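PDB 3KBB: phosphorylated carbohydrates phosphatase TM_1254 from Thermotoga maritima msb8, which dephosphorylates phosphorylated carbohydrates such as erythrose 4-phosphate, fructose 6-phosphate, 2-deoxyglucose 6-phosphate and mannose 6-phosphate, using a divalent metal cation. Local coordinates for residues N138-D142 with P143-L147; L153-P157 with E158-V162; A201-P205 with E206-N210. All blocks are in the same frame, centred on the assembly; numbering follows the deposited sequence.

All three contacts are local turns around the parallel sheet of the HAD core, and each lies where the chain enters or leaves a helix or strand. Contact 1 leads into helix 144-153 and contact 2 carries the chain from the end of that helix into strand 160-164; they meet where Y146 OH packs on V162 CG1 at 3.8 Å. Contact 3 joins edge strand 201-203 to helix 208-215, its centre about 19 Å from that of contact 2. Contacts 1 and 3 are partly buried, contact 2 a surface contact. Carboxylates bonded to backbone N-H groups mark contacts 1 and 3, whereas contact 2 combines backbone turn bonds with valine packing; only contact 1 reaches the probable active site.

Contact 1. Residues N138-D142 with P143-L147; sequences NGKPD and PEIYL. With SO4 (sulfate ion), chain D.
The motif III lysine loop of the HAD fold runs straight into helix 144-153 here, with K140 crossing I145 obliquely and passing Y146. K140 CG touches I145 CG2 at 4.1 Å, and the chain is extended beyond CG, which carries CE past the Y146 ring at an oblique angle. K140 NZ donates to sulfate O4 at 2.9 Å and forms salt bridges with E164 and with D7, the probable nucleophile. The sulfate, probably from the crystallisation liquor, is also bound by D9, T107, S108 and T109. Y146 OH bonds to E164 as well. A cis peptide bond precedes P141 in the bend before the helix. There D142 makes a capping bond: its CG is anti to the backbone N (chi1 -171°), and D142 OD1 accepts from E144 N at 2.8 Å through its anti lone pair. Replacing D142 with an alanine is likely to leave E144 N without this acceptor and the first turn less firmly fixed. E144 reaches back across the loop, where OE1 takes the N-H of N138 (2.9 Å) from above the carboxylate plane, while OE2 accepts from K137 N. Water 1 accepts from I145 N and donates to N138 O and D142 O.

Contact 2. Residues L153-P157 with E158-V162; sequences LNVVP and EKVVV
P157 O receives two donors, water 3 at 2.9 Å and, weakly, V160 N at 3.4 Å. The same water donates to V160 O, and in this way it links the turn to the first residue of the strand. One residue earlier, V156 O accepts from K159 N at 3.1 Å. These two successive bonds, each spanning three residues, tighten the chain into a short 3-10 turn at P157 and E158.

The turn completes the return leg of a beta-alpha-beta crossover in the Rossmann-like HAD core: helix 144-153 ends beside N154, which has positive phi, and the chain then swings into strand 160-164, next to strand 3-7 in the sheet. V155 and V160 meet across the bend, V155 CG2 tightly pressed on V160 CG1 at 3.3 Å and their side chains crossing at a slant. L150 of the helix covers V155, P157 and V160, and V160 also rests on A3 and I5 of strand 3-7.

On the outer side, V156 CG2 is packed by two charged chains. E158 has its CG between the backbone N and the carbonyl carbon (chi1 62°) and the chain bends at chi2, which folds the carboxylate back over V156; E158 OE2 lies 3.4 Å from V156 CG2. K159 instead runs extended past the same methyl, with K159 CG 3.6 Å from V156 CG2. Beyond the turn, K159 NZ and E2 OE2 of the neighbouring chain segment form a long, weak ion pair. V160 CG2 lies 3.4 Å from P157 O, and the ring of P157 packs on I178 as well as L150.

Contact 3. Residues A201-P205 with E206-N210; sequences ALVKP and EEILN. With GOL (glycerol), chain H.
A tight beta-to-alpha turn leads from strand 201-203, at the edge of the sheet, into helix 208-215, and K204 and E207 hold it together. E207 bonds back to the chain that precedes it: OE1 accepts from K204 N at 3.1 Å, the N-H standing 65° out of the carboxylate plane, while E207 N donates to K204 O at 2.8 Å. E207 OE2 makes a salt bridge with K204 NZ at 2.9 Å. This is possible because the lysine chain bends at chi3 (-88°) and again at chi4, curling its end back over the glutamate. A glycerol, probably from the crystallisation liquor, joins the pair, its O3 donating to E207 OE1 and both O2 and O3 accepting from K204 NZ. Water 4 further links E207 OE1 to L202 O.

In this last strand-to-helix connection of the HAD core, V203, P205 and I208 pack on V184 of strand 181-184. The V203 and I208 side chains cross at about a right angle, V203 CG2 being 4.2 Å from I208 CG1. Apart from this packing, P205 O accepts from I208 N at 3.1 Å and from water 5, which accepts from L209 N. The exposed E206 carboxylate folds back beside the P205 ring, E206 OE2 3.4 Å from P205 CD.

Contact 1. Residues N138-D142 with P143-L147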
loop_
_atom_site.group_PDB
_atom_site.type_symbol
_atom_site.label_atom_id
_atom_site.label_comp_id
_atom_site.label_asym_id
_atom_site.label_seq_id
_atom_site.Cartn_x
_atom_site.Cartn_y
_atom_site.Cartn_z
ATOM N N ASN A 138 6.563 -9.708 -12.969
ATOM C CA ASN A 138 6.594 -10.390 -11.666
ATOM C C ASN A 138 6.574 -9.357 -10.556
ATOM O O ASN A 138 7.378 -8.413 -10.603
ATOM C CB ASN A 138 7.869 -11.212 -11.574
ATOM C CG ASN A 138 7.920 -12.323 -12.613
ATOM O OD1 ASN A 138 8.877 -12.429 -13.371
ATOM N ND2 ASN A 138 6.872 -13.124 -12.670
ATOM N N GLY A 139 5.647 -9.500 -9.599
ATOM C CA GLY A 139 5.507 -8.474 -8.545
ATOM C C GLY A 139 6.405 -8.785 -7.347
ATOM O O GLY A 139 7.204 -9.709 -7.382
ATOM N N LYS A 140 6.280 -7.981 -6.296
ATOM C CA LYS A 140 7.070 -8.191 -5.049
ATOM C C LYS A 140 6.943 -9.654 -4.585
ATOM O O LYS A 140 5.817 -10.206 -4.658
ATOM C CB LYS A 140 6.566 -7.245 -3.964
ATOM C CG LYS A 140 6.593 -5.784 -4.343
ATOM C CD LYS A 140 5.863 -4.927 -3.312
ATOM C CE LYS A 140 5.841 -3.479 -3.760
ATOM N NZ LYS A 140 5.080 -2.604 -2.823
ATOM N N PRO A 141 8.041 -10.295 -4.104
ATOM C CA PRO A 141 9.351 -9.718 -3.779
ATOM C C PRO A 141 10.339 -9.600 -4.924
ATOM O O PRO A 141 11.509 -9.265 -4.690
ATOM C CB PRO A 141 9.879 -10.674 -2.694
ATOM C CG PRO A 141 9.377 -12.025 -3.150
ATOM C CD PRO A 141 8.016 -11.748 -3.784
ATOM N N ASP A 142 9.896 -9.854 -6.159
ATOM C CA ASP A 142 10.808 -9.740 -7.309
ATOM C C ASP A 142 11.233 -8.242 -7.374
ATOM O O ASP A 142 10.397 -7.370 -7.096
ATOM C CB ASP A 142 10.096 -10.170 -8.607
ATOM C CG ASP A 142 11.041 -10.285 -9.795
ATOM O OD1 ASP A 142 11.591 -9.251 -10.203
ATOM O OD2 ASP A 142 11.201 -11.413 -10.354
ATOM N N PRO A 143 12.531 -7.957 -7.647
ATOM C CA PRO A 143 12.954 -6.534 -7.704
ATOM C C PRO A 143 12.448 -5.759 -8.948
ATOM O O PRO A 143 12.655 -4.527 -9.001
ATOM C CB PRO A 143 14.478 -6.635 -7.733
ATOM C CG PRO A 143 14.708 -8.012 -8.391
ATOM C CD PRO A 143 13.679 -8.864 -7.797
ATOM N N GLU A 144 11.787 -6.436 -9.900
ATOM C CA GLU A 144 11.287 -5.757 -11.118
ATOM C C GLU A 144 10.665 -4.363 -10.884
ATOM O O GLU A 144 11.015 -3.367 -11.572
ATOM C CB GLU A 144 10.310 -6.666 -11.867
ATOM C CG GLU A 144 10.205 -6.276 -13.312
ATOM C CD GLU A 144 9.213 -7.137 -14.099
ATOM O OE1 GLU A 144 8.956 -8.279 -13.673
ATOM O OE2 GLU A 144 8.734 -6.636 -15.153
ATOM N N ILE A 145 9.730 -4.279 -9.945
ATOM C CA ILE A 145 9.037 -3.019 -9.714
ATOM C C ILE A 145 9.968 -1.874 -9.296
ATOM O O ILE A 145 9.843 -0.766 -9.801
ATOM C CB ILE A 145 7.850 -3.196 -8.756
ATOM C CG1 ILE A 145 6.889 -1.996 -8.859
ATOM C CG2 ILE A 145 8.285 -3.525 -7.343
ATOM C CD1 ILE A 145 5.615 -2.169 -8.086
ATOM N N TYR A 146 10.907 -2.166 -8.388
ATOM C CA TYR A 146 11.874 -1.119 -7.988
ATOM C C TYR A 146 12.885 -0.818 -9.080
ATOM O O TYR A 146 13.291 0.323 -9.212
ATOM C CB TYR A 146 12.557 -1.485 -6.658
ATOM C CG TYR A 146 11.587 -1.144 -5.541
ATOM C CD1 TYR A 146 11.386 0.197 -5.135
ATOM C CD2 TYR A 146 10.842 -2.139 -4.909
ATOM C CE1 TYR A 146 10.472 0.518 -4.144
ATOM C CE2 TYR A 146 9.913 -1.835 -3.906
ATOM C CZ TYR A 146 9.733 -0.486 -3.534
ATOM O OH TYR A 146 8.827 -0.137 -2.558
ATOM N N LEU A 147 13.309 -1.833 -9.835
ATOM C CA LEU A 147 14.197 -1.608 -11.013
ATOM C C LEU A 147 13.523 -0.659 -12.015
ATOM O O LEU A 147 14.178 0.248 -12.570
ATOM C CB LEU A 147 14.586 -2.973 -11.639
ATOM C CG LEU A 147 15.506 -3.813 -10.754
ATOM C CD1 LEU A 147 15.527 -5.288 -11.297
ATOM C CD2 LEU A 147 16.932 -3.233 -10.629
HETATM S S SO4 D . 0.918 -1.681 -2.368
HETATM O O1 SO4 D . 0.870 -0.213 -2.292
HETATM O O2 SO4 D . 0.689 -2.262 -1.049
HETATM O O3 SO4 D . -0.212 -2.184 -3.182
HETATM O O4 SO4 D . 2.225 -2.227 -2.874
HETATM O O HOH W 1 8.394 -6.517 -8.811
HETATM O O HOH W 2 10.749 -10.258 -13.177
#

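Contact 2. Residues L153-P157 with E158-V162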
loop_
_atom_site.group_PDB
_atom_site.type_symbol
_atom_site.label_atom_id
_atom_site.label_comp_id
_atom_site.label_asym_id
_atom_site.label_seq_id
_atom_site.Cartn_x
_atom_site.Cartn_y
_atom_site.Cartn_z
ATOM N N LEU A 153 13.116 7.004 -13.005
ATOM C CA LEU A 153 13.726 8.155 -12.320
ATOM C C LEU A 153 15.109 8.539 -12.903
ATOM O O LEU A 153 15.588 9.678 -12.711
ATOM C CB LEU A 153 13.963 7.775 -10.854
ATOM C CG LEU A 153 12.786 7.687 -9.897
ATOM C CD1 LEU A 153 13.273 6.991 -8.635
ATOM C CD2 LEU A 153 12.312 9.120 -9.559
ATOM N N ASN A 154 15.727 7.577 -13.575
ATOM C CA ASN A 154 17.113 7.656 -14.011
ATOM C C ASN A 154 18.067 8.026 -12.863
ATOM O O ASN A 154 18.829 9.031 -12.920
ATOM C CB ASN A 154 17.213 8.643 -15.186
ATOM C CG ASN A 154 18.560 8.653 -15.823
ATOM O OD1 ASN A 154 19.273 7.654 -15.846
ATOM N ND2 ASN A 154 18.925 9.809 -16.368
ATOM N N VAL A 155 17.988 7.237 -11.789
ATOM C CA VAL A 155 18.848 7.417 -10.607
ATOM C C VAL A 155 19.433 6.077 -10.154
ATOM O O VAL A 155 18.855 5.002 -10.392
ATOM C CB VAL A 155 18.110 8.146 -9.413
ATOM C CG1 VAL A 155 17.440 9.420 -9.863
ATOM C CG2 VAL A 155 17.064 7.228 -8.800
ATOM N N VAL A 156 20.590 6.135 -9.504
ATOM C CA VAL A 156 21.282 4.938 -8.998
ATOM C C VAL A 156 20.681 4.546 -7.639
ATOM O O VAL A 156 20.250 5.420 -6.915
ATOM C CB VAL A 156 22.800 5.222 -8.852
ATOM C CG1 VAL A 156 23.356 5.700 -10.221
ATOM C CG2 VAL A 156 23.043 6.281 -7.854
ATOM N N PRO A 157 20.627 3.241 -7.322
ATOM C CA PRO A 157 19.968 2.866 -6.067
ATOM C C PRO A 157 20.618 3.392 -4.782
ATOM O O PRO A 157 19.914 3.565 -3.787
ATOM C CB PRO A 157 19.943 1.338 -6.092
ATOM C CG PRO A 157 20.948 0.927 -7.105
ATOM C CD PRO A 157 21.109 2.075 -8.079
ATOM N N GLU A 158 21.916 3.688 -4.804
ATOM C CA GLU A 158 22.566 4.179 -3.594
ATOM C C GLU A 158 22.193 5.644 -3.299
ATOM O O GLU A 158 22.589 6.171 -2.268
ATOM C CB GLU A 158 24.099 3.999 -3.658
ATOM C CG GLU A 158 24.770 4.776 -4.775
ATOM C CD GLU A 158 24.850 4.004 -6.090
ATOM O OE1 GLU A 158 24.089 3.026 -6.301
ATOM O OE2 GLU A 158 25.693 4.387 -6.927
ATOM N N LYS A 159 21.472 6.285 -4.217
ATOM C CA LYS A 159 21.007 7.666 -4.034
ATOM C C LYS A 159 19.494 7.817 -3.842
ATOM O O LYS A 159 18.959 8.929 -3.997
ATOM C CB LYS A 159 21.530 8.566 -5.141
ATOM C CG LYS A 159 23.074 8.627 -5.158
ATOM C CD LYS A 159 23.529 9.622 -6.224
ATOM C CE LYS A 159 25.043 9.629 -6.384
ATOM N NZ LYS A 159 25.385 10.643 -7.432
ATOM N N VAL A 160 18.819 6.725 -3.466
ATOM C CA VAL A 160 17.370 6.786 -3.169
ATOM C C VAL A 160 17.102 6.308 -1.745
ATOM O O VAL A 160 17.882 5.519 -1.163
ATOM C CB VAL A 160 16.492 5.967 -4.181
ATOM C CG1 VAL A 160 16.890 6.366 -5.630
ATOM C CG2 VAL A 160 16.678 4.473 -3.970
ATOM N N VAL A 161 16.009 6.797 -1.204
ATOM C CA VAL A 161 15.487 6.295 0.084
ATOM C C VAL A 161 14.103 5.704 -0.219
ATOM O O VAL A 161 13.357 6.263 -1.014
ATOM C CB VAL A 161 15.302 7.446 1.089
ATOM C CG1 VAL A 161 14.637 6.921 2.389
ATOM C CG2 VAL A 161 16.636 8.036 1.437
ATOM N N VAL A 162 13.784 4.544 0.369
ATOM C CA VAL A 162 12.484 3.900 0.127
ATOM C C VAL A 162 11.729 3.792 1.445
ATOM O O VAL A 162 12.357 3.494 2.465
ATOM C CB VAL A 162 12.735 2.453 -0.426
ATOM C CG1 VAL A 162 11.421 1.603 -0.446
ATOM C CG2 VAL A 162 13.284 2.514 -1.844
HETATM O O HOH W 3 19.900 3.500 -0.906
#

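Contact 3. Residues A201-P205 with E206-N210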
loop_
_atom_site.group_PDB
_atom_site.type_symbol
_atom_site.label_atom_id
_atom_site.label_comp_id
_atom_site.label_asym_id
_atom_site.label_seq_id
_atom_site.Cartn_x
_atom_site.Cartn_y
_atom_site.Cartn_z
ATOM N N ALA A 201 15.582 0.745 9.695
ATOM C CA ALA A 201 14.930 1.314 10.838
ATOM C C ALA A 201 13.448 1.202 10.616
ATOM O O ALA A 201 12.984 1.163 9.463
ATOM C CB ALA A 201 15.323 2.795 11.032
ATOM N N LEU A 202 12.715 1.197 11.719
ATOM C CA LEU A 202 11.250 1.272 11.681
ATOM C C LEU A 202 10.763 2.694 11.976
ATOM O O LEU A 202 11.322 3.403 12.861
ATOM C CB LEU A 202 10.643 0.308 12.694
ATOM C CG LEU A 202 11.050 -1.176 12.601
ATOM C CD1 LEU A 202 10.363 -1.966 13.685
ATOM C CD2 LEU A 202 10.646 -1.720 11.197
ATOM N N VAL A 203 9.726 3.123 11.260
ATOM C CA VAL A 203 9.120 4.421 11.508
ATOM C C VAL A 203 7.609 4.388 11.367
ATOM O O VAL A 203 7.100 3.647 10.536
ATOM C CB VAL A 203 9.647 5.488 10.537
ATOM C CG1 VAL A 203 11.060 5.828 10.905
ATOM C CG2 VAL A 203 9.487 4.989 9.065
ATOM N N LYS A 204 6.904 5.202 12.154
ATOM C CA LYS A 204 5.460 5.445 11.917
ATOM C C LYS A 204 5.328 6.493 10.798
ATOM O O LYS A 204 6.261 7.241 10.535
ATOM C CB LYS A 204 4.777 5.947 13.208
ATOM C CG LYS A 204 4.853 4.945 14.372
ATOM C CD LYS A 204 4.073 5.406 15.598
ATOM C CE LYS A 204 4.923 6.280 16.517
ATOM N NZ LYS A 204 5.915 5.515 17.364
ATOM N N PRO A 205 4.194 6.522 10.094
ATOM C CA PRO A 205 4.014 7.501 9.021
ATOM C C PRO A 205 4.339 8.921 9.476
ATOM O O PRO A 205 5.011 9.653 8.752
ATOM C CB PRO A 205 2.520 7.379 8.717
ATOM C CG PRO A 205 2.290 5.911 8.924
ATOM C CD PRO A 205 3.044 5.602 10.180
ATOM N N GLU A 206 3.895 9.280 10.681
ATOM C CA GLU A 206 4.177 10.600 11.280
ATOM C C GLU A 206 5.645 10.879 11.475
ATOM O O GLU A 206 6.010 12.023 11.652
ATOM C CB GLU A 206 3.563 10.743 12.692
ATOM C CG GLU A 206 2.178 10.241 12.839
ATOM C CD GLU A 206 2.169 8.780 13.207
ATOM O OE1 GLU A 206 2.431 8.457 14.391
ATOM O OE2 GLU A 206 1.880 7.962 12.320
ATOM N N GLU A 207 6.482 9.838 11.510
ATOM C CA GLU A 207 7.920 10.031 11.759
ATOM C C GLU A 207 8.732 10.176 10.472
ATOM O O GLU A 207 9.935 10.424 10.506
ATOM C CB GLU A 207 8.485 8.883 12.615
ATOM C CG GLU A 207 8.006 8.926 14.092
ATOM C CD GLU A 207 8.035 7.570 14.816
ATOM O OE1 GLU A 207 8.604 6.568 14.295
ATOM O OE2 GLU A 207 7.451 7.513 15.938
ATOM N N ILE A 208 8.072 10.007 9.331
ATOM C CA ILE A 208 8.797 9.990 8.046
ATOM C C ILE A 208 9.422 11.370 7.774
ATOM O O ILE A 208 10.562 11.469 7.326
ATOM C CB ILE A 208 7.856 9.567 6.915
ATOM C CG1 ILE A 208 7.502 8.059 7.065
ATOM C CG2 ILE A 208 8.491 9.868 5.536
ATOM C CD1 ILE A 208 6.434 7.551 6.069
ATOM N N LEU A 209 8.675 12.422 8.075
ATOM C CA LEU A 209 9.192 13.778 7.858
ATOM C C LEU A 209 10.543 14.015 8.541
ATOM O O LEU A 209 11.482 14.456 7.915
ATOM C CB LEU A 209 8.149 14.813 8.285
ATOM C CG LEU A 209 8.637 16.275 8.218
ATOM C CD1 LEU A 209 9.064 16.733 6.830
ATOM C CD2 LEU A 209 7.530 17.126 8.718
ATOM N N ASN A 210 10.654 13.694 9.832
ATOM C CA ASN A 210 11.931 13.849 10.514
ATOM C C ASN A 210 13.052 12.953 9.976
ATOM O O ASN A 210 14.223 13.370 9.914
ATOM C CB ASN A 210 11.766 13.718 12.042
ATOM C CG ASN A 210 10.987 14.881 12.651
ATOM O OD1 ASN A 210 10.909 15.974 12.080
ATOM N ND2 ASN A 210 10.410 14.645 13.823
HETATM C C1 GOL H . 8.556 0.739 16.584
HETATM O O1 GOL H . 7.554 -0.177 16.975
HETATM C C2 GOL H . 7.887 1.963 15.974
HETATM O O2 GOL H . 6.939 2.517 16.868
HETATM C C3 GOL H . 8.951 2.984 15.591
HETATM O O3 GOL H . 8.574 4.283 16.006
HETATM O O HOH W 4 11.260 5.150 15.484
HETATM O O HOH W 5 5.879 12.275 8.264
#